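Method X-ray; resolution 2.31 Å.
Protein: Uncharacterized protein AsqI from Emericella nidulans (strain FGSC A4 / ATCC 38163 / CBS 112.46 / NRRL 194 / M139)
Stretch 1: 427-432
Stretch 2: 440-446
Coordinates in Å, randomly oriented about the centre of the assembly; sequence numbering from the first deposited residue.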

# COMPACT_ATOMS: atom_id res chain seq x y z
N LEU A 427 19.42 -9.58 -33.37
CA LEU A 427 19.21 -8.28 -32.77
C LEU A 427 19.58 -8.34 -31.29
O LEU A 427 19.14 -9.23 -30.57
N VAL A 428 20.41 -7.40 -30.85
CA VAL A 428 20.79 -7.34 -29.46
C VAL A 428 20.66 -5.90 -28.90
O VAL A 428 20.97 -4.92 -29.59
N VAL A 429 20.17 -5.77 -27.66
CA VAL A 429 20.28 -4.52 -26.90
C VAL A 429 21.21 -4.77 -25.70
O VAL A 429 20.98 -5.71 -24.94
N ARG A 430 22.28 -3.98 -25.56
CA ARG A 430 23.34 -4.23 -24.56
C ARG A 430 23.79 -2.98 -23.87
O ARG A 430 23.71 -1.91 -24.45
N LEU A 431 24.42 -3.14 -22.72
CA LEU A 431 25.23 -2.07 -22.14
C LEU A 431 26.44 -1.80 -23.03
O LEU A 431 26.92 -2.69 -23.75
N GLN A 432 26.94 -0.58 -22.98
CA GLN A 432 28.16 -0.27 -23.68
C GLN A 432 29.35 -0.81 -22.88
O GLN A 432 30.30 -1.34 -23.45
N LEU A 440 25.46 -9.77 -19.12
CA LEU A 440 24.84 -10.51 -20.21
C LEU A 440 24.26 -9.59 -21.30
O LEU A 440 23.77 -8.49 -21.01
N ASP A 441 24.33 -10.02 -22.56
CA ASP A 441 23.54 -9.37 -23.61
C ASP A 441 22.06 -9.35 -23.20
O ASP A 441 21.52 -10.37 -22.75
N GLY A 442 21.40 -8.21 -23.38
CA GLY A 442 19.97 -8.11 -23.13
C GLY A 442 19.62 -7.80 -21.69
O GLY A 442 18.48 -7.95 -21.28
N HIS A 443 20.60 -7.38 -20.90
CA HIS A 443 20.34 -6.94 -19.53
C HIS A 443 20.91 -5.55 -19.36
O HIS A 443 22.13 -5.38 -19.23
N ILE A 444 20.02 -4.55 -19.38
CA ILE A 444 20.46 -3.17 -19.30
C ILE A 444 19.85 -2.45 -18.08
O ILE A 444 18.99 -2.99 -17.36
N THR A 445 20.30 -1.22 -17.84
CA THR A 445 20.13 -0.61 -16.53
C THR A 445 19.71 0.87 -16.53
O THR A 445 20.28 1.71 -17.24
N THR A 446 18.72 1.18 -15.71
CA THR A 446 18.33 2.55 -15.45
C THR A 446 18.65 2.87 -14.00
O THR A 446 18.89 1.97 -13.19

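Two strands need not be joined by a ladder of backbone hydrogen bonds; in AsqI, a pair whose directions differ by 51° is held largely by side chains, with a water bridging part of the backbone. The one direct backbone hydrogen bond across the stretches is weak: Gly-442 N donates to Val-429 O at 3.0 Å, and the glycine CA approaches the same oxygen, Val-429 O, at 3.2 Å. Gly-442 sits in a type II turn with a positive phi, where a CB would jam against the preceding carbonyl.

Apolar packing centres on Ile-444 (chi1 p, chi2 t). Its CD1 lies 3.8 Å from CG1 of Val-429 (t), while its CG2 rests 3.6 Å from the backbone C of Arg-430. Leu-431 (m, t) leaves its backbone sideways, yet its end comes nearer, placing CD2 4.3 Å from Ile-444 CB. The CA-to-CB bond of Val-428 (t) points toward the other stretch, and its CG1 lies 3.8 Å from Asp-441 CB.

A charged pair adds a polar contact: Arg-430 NH1 and Asp-441 OD1 form a salt bridge at 3.6 Å, with Asp-441 in m and the arginine chi1 off-well at -28°.

Finally, one water bridges the two stretches, accepting from Leu-431 N (3.0 Å to the water O) and donating to Leu-440 O and His-443 O (2.7 and 2.9 Å from that same water O).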

# COMPACT_ATOMS: atom_id res chain seq x y z
CB LEU A 427 17.74 -7.84 -32.93
CG LEU A 427 17.35 -6.50 -32.30
CD1 LEU A 427 18.18 -5.38 -32.89
CD2 LEU A 427 15.86 -6.24 -32.51
CB VAL A 428 22.25 -7.85 -29.26
CG1 VAL A 428 22.63 -7.81 -27.80
CG2 VAL A 428 22.40 -9.29 -29.78
CB VAL A 429 18.88 -4.00 -26.43
CG1 VAL A 429 19.00 -2.63 -25.78
CG2 VAL A 429 17.91 -3.94 -27.61
CB ARG A 430 24.64 -4.78 -25.16
CG ARG A 430 24.56 -5.56 -26.40
CD ARG A 430 25.85 -6.36 -26.57
NE ARG A 430 26.89 -5.71 -27.36
CZ ARG A 430 27.92 -6.39 -27.85
NH1 ARG A 430 28.02 -7.68 -27.58
NH2 ARG A 430 28.84 -5.79 -28.60
CB LEU A 431 25.69 -2.44 -20.74
CG LEU A 431 24.62 -2.58 -19.66
CD1 LEU A 431 25.22 -3.22 -18.41
CD2 LEU A 431 24.05 -1.20 -19.33
CB GLN A 432 28.30 1.23 -23.89
CG GLN A 432 27.41 1.77 -24.98
CD GLN A 432 27.71 3.23 -25.22
OE1 GLN A 432 28.88 3.63 -25.29
NE2 GLN A 432 26.66 4.04 -25.31
CB LEU A 440 23.72 -11.42 -19.67
CG LEU A 440 24.07 -12.51 -18.65
CD1 LEU A 440 22.81 -13.11 -18.05
CD2 LEU A 440 24.95 -13.60 -19.26
CB ASP A 441 23.66 -10.10 -24.97
CG ASP A 441 25.03 -9.95 -25.61
OD1 ASP A 441 25.86 -9.14 -25.14
OD2 ASP A 441 25.26 -10.65 -26.62
CB HIS A 443 20.93 -7.91 -18.48
CG HIS A 443 20.37 -9.30 -18.58
ND1 HIS A 443 19.48 -9.82 -17.65
CD2 HIS A 443 20.53 -10.27 -19.51
CE1 HIS A 443 19.14 -11.04 -18.01
NE2 HIS A 443 19.76 -11.34 -19.14
CB ILE A 444 20.13 -2.42 -20.60
CG1 ILE A 444 18.63 -2.40 -20.87
CG2 ILE A 444 20.87 -3.08 -21.79
CD1 ILE A 444 18.25 -1.70 -22.19
CB THR A 445 21.43 -0.75 -15.74
OG1 THR A 445 21.86 -2.11 -15.83
CG2 THR A 445 21.24 -0.38 -14.28
CB THR A 446 16.85 2.76 -15.68
OG1 THR A 446 16.11 1.99 -14.73
CG2 THR A 446 16.47 2.33 -17.11
O HOH W 1 23.70 -5.83 -21.66